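Local coordinates for protein putative TetR-family transcriptional regulator (Rhodococcus sp., PDB 2G3B) that probably binds DNA at cis-regulatory sites and acts as a TetR-family transcriptional repressor, at residues R22-V26 with N27-E31; D46-G49 with L50-A53; D78-T81 with R82-G86; K169-T173 with E174-S178. One frame throughout, in Å; residues are numbered along the deposited sequence.

Interaction 1. Residues R22-V26 with N27-E31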
ATOM      1  N   ARG A  22     -13.734  -9.172  -6.995  1.00 46.20           N
ATOM      2  CA  ARG A  22     -14.743 -10.269  -6.977  1.00 47.99           C
ATOM      3  C   ARG A  22     -16.204  -9.789  -7.025  1.00 49.30           C
ATOM      4  O   ARG A  22     -17.126 -10.554  -7.381  1.00 49.03           O
ATOM      5  CB  ARG A  22     -14.561 -11.160  -5.757  1.00 48.73           C
ATOM      6  CG  ARG A  22     -14.566 -10.400  -4.436  1.00 50.91           C
ATOM      7  CD  ARG A  22     -13.851 -11.184  -3.338  1.00 53.11           C
ATOM      8  NE  ARG A  22     -14.187 -12.604  -3.378  1.00 54.46           N
ATOM      9  CZ  ARG A  22     -15.414 -13.083  -3.189  1.00 56.21           C
ATOM     10  NH1 ARG A  22     -16.420 -12.237  -2.962  1.00 55.38           N
ATOM     11  NH2 ARG A  22     -15.631 -14.401  -3.237  1.00 54.08           N
ATOM     12  N   GLY A  23     -16.426  -8.524  -6.668  1.00 49.63           N
ATOM     13  CA  GLY A  23     -17.796  -8.007  -6.620  1.00 49.98           C
ATOM     14  C   GLY A  23     -18.197  -7.300  -7.891  1.00 49.46           C
ATOM     15  O   GLY A  23     -19.374  -6.895  -8.037  1.00 50.50           O
ATOM     16  N   LEU A  24     -17.215  -7.145  -8.790  1.00 47.74           N
ATOM     17  CA  LEU A  24     -17.394  -6.592 -10.125  1.00 46.85           C
ATOM     18  C   LEU A  24     -18.017  -7.651 -11.030  1.00 46.49           C
ATOM     19  O   LEU A  24     -17.404  -8.695 -11.306  1.00 46.39           O
ATOM     20  CB  LEU A  24     -16.051  -6.180 -10.722  1.00 46.65           C
ATOM     21  CG  LEU A  24     -15.978  -5.642 -12.155  1.00 47.64           C
ATOM     22  CD1 LEU A  24     -16.308  -4.152 -12.227  1.00 46.25           C
ATOM     23  CD2 LEU A  24     -14.556  -5.850 -12.733  1.00 47.93           C
ATOM     24  N   ARG A  25     -19.212  -7.352 -11.525  1.00 44.59           N
ATOM     25  CA  ARG A  25     -19.878  -8.238 -12.418  1.00 43.43           C
ATOM     26  C   ARG A  25     -20.224  -7.414 -13.686  1.00 42.90           C
ATOM     27  O   ARG A  25     -20.749  -6.289 -13.595  1.00 41.00           O
ATOM     28  CB  ARG A  25     -21.126  -8.787 -11.720  1.00 43.41           C
ATOM     29  CG  ARG A  25     -20.894  -9.866 -10.628  1.00 42.22           C
ATOM     30  CD  ARG A  25     -22.244 -10.593 -10.337  1.00 46.82           C
ATOM     31  NE  ARG A  25     -22.665 -11.539 -11.392  1.00 52.65           N
ATOM     32  CZ  ARG A  25     -23.742 -11.433 -12.190  1.00 53.46           C
ATOM     33  NH1 ARG A  25     -24.602 -10.423 -12.095  1.00 55.12           N
ATOM     34  NH2 ARG A  25     -23.964 -12.364 -13.096  1.00 53.17           N
ATOM     35  N   VAL A  26     -19.888  -7.958 -14.846  1.00 42.03           N
ATOM     36  CA  VAL A  26     -20.191  -7.312 -16.160  1.00 43.30           C
ATOM     37  C   VAL A  26     -21.646  -6.880 -16.301  1.00 42.89           C
ATOM     38  O   VAL A  26     -21.943  -5.759 -16.753  1.00 43.73           O
ATOM     39  CB  VAL A  26     -19.776  -8.240 -17.316  1.00 43.12           C
ATOM     40  CG1 VAL A  26     -20.393  -7.818 -18.658  1.00 44.53           C
ATOM     41  CG2 VAL A  26     -18.239  -8.284 -17.405  1.00 44.43           C
ATOM     42  N   ASN A  27     -22.553  -7.746 -15.885  1.00 42.08           N
ATOM     43  CA  ASN A  27     -23.988  -7.458 -15.994  1.00 42.55           C
ATOM     44  C   ASN A  27     -24.416  -6.293 -15.138  1.00 42.25           C
ATOM     45  O   ASN A  27     -25.250  -5.471 -15.554  1.00 40.45           O
ATOM     46  CB  ASN A  27     -24.795  -8.669 -15.575  1.00 43.55           C
ATOM     47  CG  ASN A  27     -25.011  -9.631 -16.699  1.00 46.82           C
ATOM     48  OD1 ASN A  27     -24.383  -9.522 -17.760  1.00 51.88           O
ATOM     49  ND2 ASN A  27     -25.910 -10.594 -16.482  1.00 50.19           N
ATOM     50  N   ASP A  28     -23.844  -6.217 -13.932  1.00 41.41           N
ATOM     51  CA  ASP A  28     -24.166  -5.120 -13.035  1.00 41.91           C
ATOM     52  C   ASP A  28     -23.564  -3.786 -13.524  1.00 41.22           C
ATOM     53  O   ASP A  28     -24.281  -2.758 -13.583  1.00 41.65           O
ATOM     54  CB  ASP A  28     -23.743  -5.442 -11.592  1.00 42.40           C
ATOM     55  CG  ASP A  28     -24.412  -6.710 -11.055  1.00 44.82           C
ATOM     56  OD1 ASP A  28     -25.594  -6.992 -11.398  1.00 46.92           O
ATOM     57  OD2 ASP A  28     -23.760  -7.431 -10.279  1.00 49.42           O
ATOM     58  N   VAL A  29     -22.281  -3.829 -13.895  1.00 39.60           N
ATOM     59  CA  VAL A  29     -21.569  -2.690 -14.500  1.00 38.79           C
ATOM     60  C   VAL A  29     -22.326  -2.175 -15.710  1.00 38.15           C
ATOM     61  O   VAL A  29     -22.674  -0.985 -15.817  1.00 38.32           O
ATOM     62  CB  VAL A  29     -20.137  -3.095 -14.956  1.00 38.72           C
ATOM     63  CG1 VAL A  29     -19.491  -1.957 -15.794  1.00 38.26           C
ATOM     64  CG2 VAL A  29     -19.278  -3.387 -13.760  1.00 38.21           C
ATOM     65  N   ALA A  30     -22.622  -3.084 -16.619  1.00 37.82           N
ATOM     66  CA  ALA A  30     -23.388  -2.686 -17.798  1.00 36.61           C
ATOM     67  C   ALA A  30     -24.774  -2.101 -17.434  1.00 36.84           C
ATOM     68  O   ALA A  30     -25.187  -1.074 -17.995  1.00 38.06           O
ATOM     69  CB  ALA A  30     -23.464  -3.854 -18.746  1.00 37.35           C
ATOM     70  N   GLU A  31     -25.500  -2.715 -16.501  1.00 36.70           N
ATOM     71  CA  GLU A  31     -26.776  -2.129 -16.039  1.00 36.79           C
ATOM     72  C   GLU A  31     -26.553  -0.726 -15.433  1.00 36.44           C
ATOM     73  O   GLU A  31     -27.217   0.229 -15.815  1.00 36.99           O
ATOM     74  CB  GLU A  31     -27.458  -3.024 -15.014  1.00 36.95           C
ATOM     75  CG  GLU A  31     -28.354  -4.068 -15.575  1.00 39.85           C
TER
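The carbonyl of Arg-25, the N-cap residue of helix 26-33, takes the amide of Val-29 in an almost straight bond (Val-29 N to Arg-25 O 2.9 Å, 176° at the hydrogen), and one residue on, Ala-30 N reaches Val-26 O at 2.8 Å, the first two rungs of that helix. Outside the turn, the Arg-25 side chain bends at chi3 and brings its guanidinium edge to Asp-28. NH1 forms a long salt bridge to Asp-28 OD2 at 3.6 Å, with that oxygen near the guanidinium plane, although the carboxylate itself is turned 64° from the guanidinium. The same OD2 lies 3.3 Å from Arg-25 CB, against the base of the side chain, and has a weak, long ion pair with Arg-19. Helix 26-33 is the first helix of the predicted helix-turn-helix motif, residues 25-44, and Val-26 and Val-29 turn from it onto Leu-40 of helix 37-44. With Asp-28 replaced by an alanine, the Arg-25 guanidinium is likely to lose its charged mate and be free to turn. On the inner side Leu-24, with CG anti to the backbone N (chi1 177°), presses CD1 against CG2 of Val-29 at 3.4 Å, tighter than usual for two methyls. Both residues are buried against helix 2-23, Leu-24 on Ala-15 and Ile-16, Val-29 on Ile-8 and Ser-12.

Interaction 2. Residues D46-G49 with L50-A53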
ATOM      1  N   ASP A  46     -13.109  -8.592 -22.913  1.00 28.88           N
ATOM      2  CA  ASP A  46     -13.224  -9.583 -21.846  1.00 30.43           C
ATOM      3  C   ASP A  46     -12.994  -8.895 -20.492  1.00 31.04           C
ATOM      4  O   ASP A  46     -12.764  -7.658 -20.416  1.00 31.18           O
ATOM      5  CB  ASP A  46     -12.275 -10.795 -22.084  1.00 29.39           C
ATOM      6  CG  ASP A  46     -10.839 -10.369 -22.321  1.00 31.00           C
ATOM      7  OD1 ASP A  46     -10.495  -9.228 -21.929  1.00 29.38           O
ATOM      8  OD2 ASP A  46     -10.076 -11.163 -22.910  1.00 31.06           O
ATOM      9  N   ARG A  47     -13.096  -9.670 -19.413  1.00 30.75           N
ATOM     10  CA  ARG A  47     -13.010  -9.094 -18.079  0.50 31.39           C
ATOM     11  C   ARG A  47     -11.622  -8.511 -17.796  1.00 30.83           C
ATOM     12  O   ARG A  47     -11.529  -7.424 -17.229  1.00 29.15           O
ATOM     13  CB  ARG A  47     -13.441 -10.094 -17.000  0.50 32.08           C
ATOM     14  CG  ARG A  47     -13.517  -9.497 -15.599  0.50 32.63           C
ATOM     15  CD  ARG A  47     -14.006 -10.557 -14.588  0.50 33.74           C
ATOM     16  NE  ARG A  47     -13.453 -10.337 -13.249  0.50 37.54           N
ATOM     17  CZ  ARG A  47     -12.206 -10.649 -12.884  0.50 40.53           C
ATOM     18  NH1 ARG A  47     -11.362 -11.229 -13.746  0.50 41.34           N
ATOM     19  NH2 ARG A  47     -11.814 -10.414 -11.638  0.50 37.66           N
ATOM     20  N   ILE A  48     -10.556  -9.178 -18.235  1.00 31.04           N
ATOM     21  CA  ILE A  48      -9.222  -8.557 -18.056  1.00 32.45           C
ATOM     22  C   ILE A  48      -9.071  -7.259 -18.886  1.00 31.06           C
ATOM     23  O   ILE A  48      -8.476  -6.287 -18.415  1.00 31.70           O
ATOM     24  CB  ILE A  48      -8.026  -9.579 -18.262  1.00 33.08           C
ATOM     25  CG1 ILE A  48      -6.704  -9.028 -17.715  1.00 32.10           C
ATOM     26  CG2 ILE A  48      -7.835 -10.043 -19.716  1.00 34.13           C
ATOM     27  CD1 ILE A  48      -6.716  -8.643 -16.216  1.00 35.07           C
ATOM     28  N   GLY A  49      -9.596  -7.248 -20.110  1.00 30.22           N
ATOM     29  CA  GLY A  49      -9.580  -5.984 -20.918  1.00 29.58           C
ATOM     30  C   GLY A  49     -10.327  -4.859 -20.198  1.00 28.90           C
ATOM     31  O   GLY A  49      -9.888  -3.704 -20.202  1.00 29.06           O
ATOM     32  N   LEU A  50     -11.464  -5.194 -19.568  1.00 28.78           N
ATOM     33  CA  LEU A  50     -12.248  -4.232 -18.763  1.00 28.98           C
ATOM     34  C   LEU A  50     -11.398  -3.659 -17.629  1.00 30.14           C
ATOM     35  O   LEU A  50     -11.333  -2.427 -17.418  1.00 30.03           O
ATOM     36  CB  LEU A  50     -13.600  -4.871 -18.235  1.00 30.45           C
ATOM     37  CG  LEU A  50     -14.510  -3.978 -17.322  1.00 29.46           C
ATOM     38  CD1 LEU A  50     -15.000  -2.759 -18.113  1.00 27.27           C
ATOM     39  CD2 LEU A  50     -15.728  -4.701 -16.679  1.00 27.89           C
ATOM     40  N   LEU A  51     -10.700  -4.539 -16.916  1.00 30.59           N
ATOM     41  CA  LEU A  51      -9.951  -4.110 -15.720  1.00 31.50           C
ATOM     42  C   LEU A  51      -8.749  -3.258 -16.130  1.00 30.26           C
ATOM     43  O   LEU A  51      -8.465  -2.204 -15.507  1.00 32.11           O
ATOM     44  CB  LEU A  51      -9.496  -5.332 -14.905  1.00 31.24           C
ATOM     45  CG  LEU A  51     -10.618  -6.132 -14.214  1.00 36.09           C
ATOM     46  CD1 LEU A  51     -10.123  -7.445 -13.647  1.00 37.28           C
ATOM     47  CD2 LEU A  51     -11.287  -5.332 -13.138  1.00 40.44           C
ATOM     48  N   GLU A  52      -8.048  -3.711 -17.168  1.00 30.84           N
ATOM     49  CA  GLU A  52      -6.959  -2.910 -17.752  1.00 32.07           C
ATOM     50  C   GLU A  52      -7.448  -1.509 -18.083  1.00 31.10           C
ATOM     51  O   GLU A  52      -6.859  -0.532 -17.682  1.00 30.86           O
ATOM     52  CB  GLU A  52      -6.411  -3.549 -19.011  1.00 31.58           C
ATOM     53  CG  GLU A  52      -5.347  -2.627 -19.672  1.00 34.55           C
ATOM     54  CD  GLU A  52      -4.588  -3.284 -20.841  1.00 37.54           C
ATOM     55  OE1 GLU A  52      -4.097  -4.422 -20.679  1.00 43.01           O
ATOM     56  OE2 GLU A  52      -4.468  -2.655 -21.919  1.00 41.18           O
ATOM     57  N   ALA A  53      -8.567  -1.403 -18.799  1.00 31.22           N
ATOM     58  CA  ALA A  53      -9.103  -0.091 -19.147  1.00 29.73           C
ATOM     59  C   ALA A  53      -9.557   0.701 -17.913  1.00 29.73           C
ATOM     60  O   ALA A  53      -9.412   1.949 -17.872  1.00 29.50           O
ATOM     61  CB  ALA A  53     -10.243  -0.234 -20.205  1.00 29.64           C
TER
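Asp-46 and Leu-50 open helix 47-66 with the first of four successive i to i+4 backbone bonds, Leu-50 N to Asp-46 O at 2.9 Å. Asp-46 is also the N-cap of the helix: its OD1 accepts from Gly-49 N at 2.8 Å, met nearly head-on along the C-O bond. Among the side chains, Ile-48 CD1 approaches Leu-51 CD1 loosely, at 4.4 Å. Arg-47 is modelled in two conformers; in one of them, stretched out from CG to NE with CG anti to the backbone N (chi1 -174°), its guanidinium has Leu-51 CD1 over one face, 3.9 Å from Arg-47 CZ and displaced toward the rim of the group. Further out, Leu-50 packs on Ile-8, Ser-12 and Phe-44, while Leu-51 rests on Ile-21, so this first turn is seated against helices 2-23 and 37-44 of the DNA-binding domain. Glu-52 instead turns its carboxylate to Arg-120 in a salt bridge toward helix 115-139. The carboxylate at the N-cap occupies a first-turn amide and would be expected to interact favourably with the positive end of the helix dipole.

Interaction 3. Residues D78-T81 with R82-G86; sequences DRLT and RSLLG
Leu-80 and Leu-84 form the close-packed flank of this helical turn, where the carbonyl oxygen of Leu-80 is crowded by its partner: Leu-84 N bonds to it at 3.0 Å, and Leu-84 CG stands only 3.3 Å from the same oxygen. The two leucine ends meet less closely, CD2 of Leu-80 lying 4.4 Å from CD1 of Leu-84. Both are buried, and together they cover Ile-129 of helix 115-139 and Met-155 of helix 148-167. Ser-83 sits beside them, also against Ile-129, with its CB 3.3 Å from Arg-79 O. Thr-81 and Leu-85 face helix 173-188, on Leu-181 and Leu-180 respectively; Thr-81 OG1, beside its own backbone N (chi1 -63°), is held by a hydrogen bond to the carbonyl of Arg-77 one turn back.

The other flank is looser and dominated by charge. Arg-82 starts with CG anti to its amide nitrogen (chi1 170°) and then bends at chi3, bringing the guanidinium back along the helix until one face looks onto the carbonyl oxygen of Asp-78, with NH1 4.0 Å from Asp-78 O. The two charges do not meet: Asp-78 OD1 remains 5.9 Å from Arg-82 NH2, and Asp-78 OD2 is hydrogen-bonded elsewhere. Arg-79 is exposed; Arg-82 NH1 lies 3.9 Å from Arg-79 CA and 4.1 Å from Arg-79 CG, and the two guanidinium planes are 52° apart. One leucine-lined side turned into a helical bundle and one arginine-bearing side turned from it are the signature of an amphipathic helix, here helix 76-86 in the all-helical C-terminal domain of the TetR family.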
ATOM      1  N   ASP A  78       6.261  23.394  -6.756  1.00 42.06           N
ATOM      2  CA  ASP A  78       4.810  23.572  -6.921  1.00 43.56           C
ATOM      3  C   ASP A  78       4.158  22.364  -7.597  1.00 43.09           C
ATOM      4  O   ASP A  78       3.174  21.836  -7.085  1.00 43.33           O
ATOM      5  CB  ASP A  78       4.483  24.854  -7.704  1.00 43.79           C
ATOM      6  CG  ASP A  78       4.896  26.131  -6.960  1.00 45.61           C
ATOM      7  OD1 ASP A  78       4.784  26.207  -5.701  1.00 43.71           O
ATOM      8  OD2 ASP A  78       5.368  27.060  -7.647  1.00 50.27           O
ATOM      9  N   ARG A  79       4.760  21.889  -8.688  1.00 43.91           N
ATOM     10  CA  ARG A  79       4.191  20.794  -9.505  1.00 45.87           C
ATOM     11  C   ARG A  79       4.261  19.464  -8.788  1.00 43.82           C
ATOM     12  O   ARG A  79       3.297  18.699  -8.804  1.00 44.41           O
ATOM     13  CB  ARG A  79       4.854  20.700 -10.908  1.00 45.57           C
ATOM     14  CG  ARG A  79       4.548  21.920 -11.793  1.00 48.02           C
ATOM     15  CD  ARG A  79       5.086  21.786 -13.227  1.00 50.66           C
ATOM     16  NE  ARG A  79       6.483  22.212 -13.357  1.00 55.10           N
ATOM     17  CZ  ARG A  79       6.875  23.433 -13.710  1.00 60.95           C
ATOM     18  NH1 ARG A  79       5.977  24.381 -13.993  1.00 63.30           N
ATOM     19  NH2 ARG A  79       8.181  23.717 -13.779  1.00 62.76           N
ATOM     20  N   LEU A  80       5.396  19.184  -8.180  1.00 41.62           N
ATOM     21  CA  LEU A  80       5.553  17.994  -7.358  1.00 40.96           C
ATOM     22  C   LEU A  80       4.626  17.937  -6.160  1.00 39.70           C
ATOM     23  O   LEU A  80       4.074  16.885  -5.850  1.00 38.88           O
ATOM     24  CB  LEU A  80       6.973  17.912  -6.815  1.00 42.20           C
ATOM     25  CG  LEU A  80       8.048  17.079  -7.468  1.00 43.95           C
ATOM     26  CD1 LEU A  80       9.167  17.002  -6.442  1.00 49.36           C
ATOM     27  CD2 LEU A  80       7.531  15.683  -7.804  1.00 45.13           C
ATOM     28  N   THR A  81       4.519  19.053  -5.437  1.00 38.01           N
ATOM     29  CA  THR A  81       3.649  19.142  -4.265  1.00 35.99           C
ATOM     30  C   THR A  81       2.200  18.907  -4.663  1.00 36.02           C
ATOM     31  O   THR A  81       1.507  18.148  -4.008  1.00 32.71           O
ATOM     32  CB  THR A  81       3.749  20.535  -3.596  1.00 36.94           C
ATOM     33  OG1 THR A  81       5.083  20.732  -3.133  1.00 37.17           O
ATOM     34  CG2 THR A  81       2.792  20.678  -2.408  1.00 36.14           C
ATOM     35  N   ARG A  82       1.752  19.605  -5.706  1.00 36.15           N
ATOM     36  CA  ARG A  82       0.362  19.484  -6.176  1.00 38.49           C
ATOM     37  C   ARG A  82       0.048  18.041  -6.587  1.00 37.72           C
ATOM     38  O   ARG A  82      -1.032  17.521  -6.309  1.00 38.94           O
ATOM     39  CB  ARG A  82       0.114  20.428  -7.343  1.00 37.27           C
ATOM     40  CG  ARG A  82      -1.239  20.200  -8.046  1.00 40.13           C
ATOM     41  CD  ARG A  82      -1.385  21.112  -9.276  1.00 41.94           C
ATOM     42  NE  ARG A  82      -1.028  22.484  -8.925  1.00 45.66           N
ATOM     43  CZ  ARG A  82       0.034  23.123  -9.398  1.00 49.50           C
ATOM     44  NH1 ARG A  82       0.833  22.524 -10.288  1.00 50.15           N
ATOM     45  NH2 ARG A  82       0.280  24.369  -8.992  1.00 50.77           N
ATOM     46  N   SER A  83       0.993  17.422  -7.292  1.00 37.98           N
ATOM     47  CA  SER A  83       0.827  16.063  -7.734  1.00 37.88           C
ATOM     48  C   SER A  83       0.657  15.092  -6.565  1.00 37.18           C
ATOM     49  O   SER A  83      -0.348  14.351  -6.521  1.00 36.00           O
ATOM     50  CB  SER A  83       1.989  15.642  -8.615  1.00 38.47           C
ATOM     51  OG  SER A  83       1.935  14.236  -8.751  1.00 41.08           O
ATOM     52  N   LEU A  84       1.606  15.121  -5.618  1.00 35.10           N
ATOM     53  CA  LEU A  84       1.604  14.186  -4.499  1.00 35.53           C
ATOM     54  C   LEU A  84       0.439  14.433  -3.551  1.00 36.04           C
ATOM     55  O   LEU A  84      -0.233  13.485  -3.162  1.00 37.48           O
ATOM     56  CB  LEU A  84       2.943  14.119  -3.779  1.00 34.92           C
ATOM     57  CG  LEU A  84       4.057  13.710  -4.783  1.00 37.30           C
ATOM     58  CD1 LEU A  84       5.426  14.060  -4.265  1.00 40.68           C
ATOM     59  CD2 LEU A  84       3.962  12.230  -5.161  1.00 38.49           C
ATOM     60  N   LEU A  85       0.125  15.675  -3.261  1.00 34.32           N
ATOM     61  CA  LEU A  85      -0.998  15.956  -2.333  1.00 34.69           C
ATOM     62  C   LEU A  85      -2.360  15.705  -2.973  1.00 35.18           C
ATOM     63  O   LEU A  85      -3.323  15.370  -2.274  1.00 35.05           O
ATOM     64  CB  LEU A  85      -0.911  17.417  -1.746  1.00 32.85           C
ATOM     65  CG  LEU A  85      -0.227  17.548  -0.349  1.00 36.00           C
ATOM     66  CD1 LEU A  85       1.223  17.142  -0.498  1.00 33.70           C
ATOM     67  CD2 LEU A  85      -0.297  18.991   0.187  1.00 35.85           C
ATOM     68  N   GLY A  86      -2.454  15.914  -4.291  1.00 36.07           N
ATOM     69  CA  GLY A  86      -3.704  15.690  -5.035  1.00 36.05           C
ATOM     70  C   GLY A  86      -4.282  14.274  -4.898  1.00 36.51           C
ATOM     71  O   GLY A  86      -5.487  14.072  -5.114  1.00 36.37           O
TER

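Interaction 4. Residues K169-T173 with E174-S178; sequences KEIST and EDARS
Ser-172 and Asp-175 form the N-terminal cap of helix 173-188, just after a Schellman motif, with Lys-169 at its positive-phi C-prime position, has closed helix 148-167. Among the direct hydrogen bonds, Asp-175 N donates to Ser-172 OG at 3.0 Å, a capping bond bent to 149°. The hydroxyl is placed for this by the serine chi1 of 62°, which sets OG between the backbone N and the carbonyl carbon. Ser-172 O then accepts from Ala-176 N at 2.9 Å, and Thr-173 O from Arg-177 N.

Two waters extend the cap. One accepts from Ser-172 N and donates to Asp-175 OD2 at 2.8 Å; the other joins Ser-172 OG to Glu-174 OE2, with a weak third bond to Asp-175 OD1. Glu-174 folds back at chi2 (-87°) to lay its carboxylate beside the serine, where CD is 3.3 Å from Ser-172 OG. Replacing Ser-172 by an alanine would probably leave Asp-175 N without its capping acceptor and the second water without one of its holders.

Other polar ends are bound within the fold or across the dimer: Thr-173 OG1 bonds to Asp-90 and Trp-166, and Arg-177 NH1 to the carbonyl of Ile-88; Glu-170 forms a salt bridge with Arg-105 of the second subunit.

The carbon contacts are few: Thr-173 CG2 and Arg-177 CD run alongside each other, and Ile-171 crosses Asp-175, its CG1 3.6 Å from Asp-175 CB and its CD1 4.2 Å from the methyl CB of Ala-176.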
ATOM      1  N   LYS A 169      -9.023   4.407   7.998  1.00 33.88           N
ATOM      2  CA  LYS A 169      -9.136   5.470   9.001  1.00 32.14           C
ATOM      3  C   LYS A 169      -8.065   5.453  10.068  1.00 32.14           C
ATOM      4  O   LYS A 169      -8.299   5.920  11.172  1.00 30.94           O
ATOM      5  CB  LYS A 169     -10.523   5.453   9.677  1.00 34.67           C
ATOM      6  CG  LYS A 169     -11.697   5.352   8.691  1.00 37.49           C
ATOM      7  CD  LYS A 169     -12.051   6.713   8.145  1.00 46.56           C
ATOM      8  CE  LYS A 169     -13.352   6.684   7.328  1.00 53.74           C
ATOM      9  NZ  LYS A 169     -14.599   7.193   8.084  1.00 56.85           N
ATOM     10  N   GLU A 170      -6.900   4.911   9.736  1.00 32.06           N
ATOM     11  CA  GLU A 170      -5.772   4.798  10.687  1.00 33.22           C
ATOM     12  C   GLU A 170      -4.958   6.105  10.789  1.00 32.58           C
ATOM     13  O   GLU A 170      -4.257   6.361  11.784  1.00 32.60           O
ATOM     14  CB  GLU A 170      -4.836   3.679  10.211  1.00 32.59           C
ATOM     15  CG  GLU A 170      -3.809   3.309  11.211  1.00 32.79           C
ATOM     16  CD  GLU A 170      -3.175   2.021  10.854  1.00 35.00           C
ATOM     17  OE1 GLU A 170      -3.868   0.985  10.761  1.00 31.18           O
ATOM     18  OE2 GLU A 170      -1.964   2.017  10.694  1.00 33.65           O
ATOM     19  N   ILE A 171      -5.015   6.894   9.719  1.00 31.83           N
ATOM     20  CA  ILE A 171      -4.385   8.174   9.686  1.00 31.94           C
ATOM     21  C   ILE A 171      -5.408   9.149   9.068  1.00 31.41           C
ATOM     22  O   ILE A 171      -6.162   8.758   8.146  1.00 29.09           O
ATOM     23  CB  ILE A 171      -3.057   8.090   8.846  1.00 31.69           C
ATOM     24  CG1 ILE A 171      -2.271   9.401   9.040  1.00 32.73           C
ATOM     25  CG2 ILE A 171      -3.391   7.767   7.384  1.00 32.05           C
ATOM     26  CD1 ILE A 171      -0.894   9.515   8.338  1.00 34.06           C
ATOM     27  N   SER A 172      -5.449  10.394   9.572  1.00 31.77           N
ATOM     28  CA  SER A 172      -6.385  11.398   9.068  1.00 32.00           C
ATOM     29  C   SER A 172      -5.897  11.925   7.730  1.00 32.28           C
ATOM     30  O   SER A 172      -4.665  11.885   7.407  1.00 31.07           O
ATOM     31  CB  SER A 172      -6.495  12.589  10.051  1.00 33.32           C
ATOM     32  OG  SER A 172      -5.182  13.231  10.168  1.00 34.04           O
ATOM     33  N   THR A 173      -6.818  12.529   6.981  1.00 29.22           N
ATOM     34  CA  THR A 173      -6.495  13.187   5.733  1.00 30.21           C
ATOM     35  C   THR A 173      -5.392  14.266   5.957  1.00 32.44           C
ATOM     36  O   THR A 173      -4.375  14.289   5.224  1.00 29.83           O
ATOM     37  CB  THR A 173      -7.769  13.863   5.124  1.00 33.07           C
ATOM     38  OG1 THR A 173      -8.789  12.862   5.022  1.00 29.99           O
ATOM     39  CG2 THR A 173      -7.480  14.402   3.714  1.00 32.58           C
ATOM     40  N   GLU A 174      -5.609  15.136   6.947  1.00 31.60           N
ATOM     41  CA  GLU A 174      -4.693  16.266   7.174  1.00 33.33           C
ATOM     42  C   GLU A 174      -3.312  15.757   7.619  1.00 33.54           C
ATOM     43  O   GLU A 174      -2.296  16.375   7.252  1.00 32.34           O
ATOM     44  CB  GLU A 174      -5.281  17.273   8.171  1.00 34.71           C
ATOM     45  CG  GLU A 174      -5.485  16.802   9.624  1.00 37.48           C
ATOM     46  CD  GLU A 174      -6.851  16.082   9.900  1.00 42.10           C
ATOM     47  OE1 GLU A 174      -7.587  15.664   8.943  1.00 33.91           O
ATOM     48  OE2 GLU A 174      -7.144  15.930  11.113  1.00 42.77           O
ATOM     49  N   ASP A 175      -3.266  14.637   8.383  1.00 31.81           N
ATOM     50  CA  ASP A 175      -1.970  14.066   8.763  1.00 33.32           C
ATOM     51  C   ASP A 175      -1.239  13.543   7.534  1.00 32.87           C
ATOM     52  O   ASP A 175      -0.065  13.806   7.329  1.00 32.73           O
ATOM     53  CB  ASP A 175      -2.131  12.908   9.783  1.00 33.07           C
ATOM     54  CG  ASP A 175      -2.056  13.390  11.217  1.00 38.37           C
ATOM     55  OD1 ASP A 175      -2.185  14.633  11.460  1.00 38.06           O
ATOM     56  OD2 ASP A 175      -1.869  12.530  12.098  1.00 41.08           O
ATOM     57  N   ALA A 176      -1.948  12.765   6.734  1.00 32.29           N
ATOM     58  CA  ALA A 176      -1.371  12.179   5.505  1.00 32.49           C
ATOM     59  C   ALA A 176      -0.815  13.256   4.527  1.00 32.87           C
ATOM     60  O   ALA A 176       0.275  13.115   3.977  1.00 30.85           O
ATOM     61  CB  ALA A 176      -2.435  11.237   4.818  1.00 31.42           C
ATOM     62  N   ARG A 177      -1.571  14.348   4.339  1.00 31.38           N
ATOM     63  CA  ARG A 177      -1.101  15.477   3.515  1.00 30.81           C
ATOM     64  C   ARG A 177       0.136  16.147   4.089  1.00 30.02           C
ATOM     65  O   ARG A 177       1.062  16.468   3.341  1.00 29.36           O
ATOM     66  CB  ARG A 177      -2.268  16.473   3.301  1.00 30.14           C
ATOM     67  CG  ARG A 177      -3.349  15.813   2.406  1.00 26.93           C
ATOM     68  CD  ARG A 177      -4.718  16.643   2.390  1.00 33.32           C
ATOM     69  NE  ARG A 177      -4.486  18.018   1.875  1.00 32.20           N
ATOM     70  CZ  ARG A 177      -4.421  18.313   0.577  1.00 33.51           C
ATOM     71  NH1 ARG A 177      -4.520  17.356  -0.348  1.00 33.21           N
ATOM     72  NH2 ARG A 177      -4.259  19.557   0.202  1.00 32.42           N
ATOM     73  N   SER A 178       0.137  16.349   5.404  1.00 28.57           N
ATOM     74  CA  SER A 178       1.237  17.026   6.067  1.00 29.61           C
ATOM     75  C   SER A 178       2.444  16.141   5.902  1.00 30.37           C
ATOM     76  O   SER A 178       3.532  16.659   5.690  1.00 29.01           O
ATOM     77  CB  SER A 178       1.004  17.175   7.564  1.00 28.30           C
ATOM     78  OG  SER A 178       2.095  17.942   8.121  1.00 33.34           O
TER
HETATM   79  O   HOH W   1      -3.960  10.683  11.994  1.00 30.13           O
HETATM   80  O   HOH W   2      -5.085  14.445  12.688  1.00 36.09           O

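From the N terminus the four contacts follow in series, each between adjoining residues, so none closes a long loop and none nests in or crosses another. Interaction 1 turns the chain from helix 2-23 into helix 26-33, and interaction 2 starts helix 47-66. Their centres are 12 Å apart and they touch through Leu-24 CD2 and Leu-51 CD2, 3.3 Å from each other, joining the chain just before the predicted helix-turn-helix motif to the helix after it. Interactions 3 and 4 lie in the C-terminal domain, on helix 76-86 and the start of helix 173-188. They touch where Leu-85 O approaches Arg-177 NH1. About 30 Å separates the centres of interactions 2 and 3.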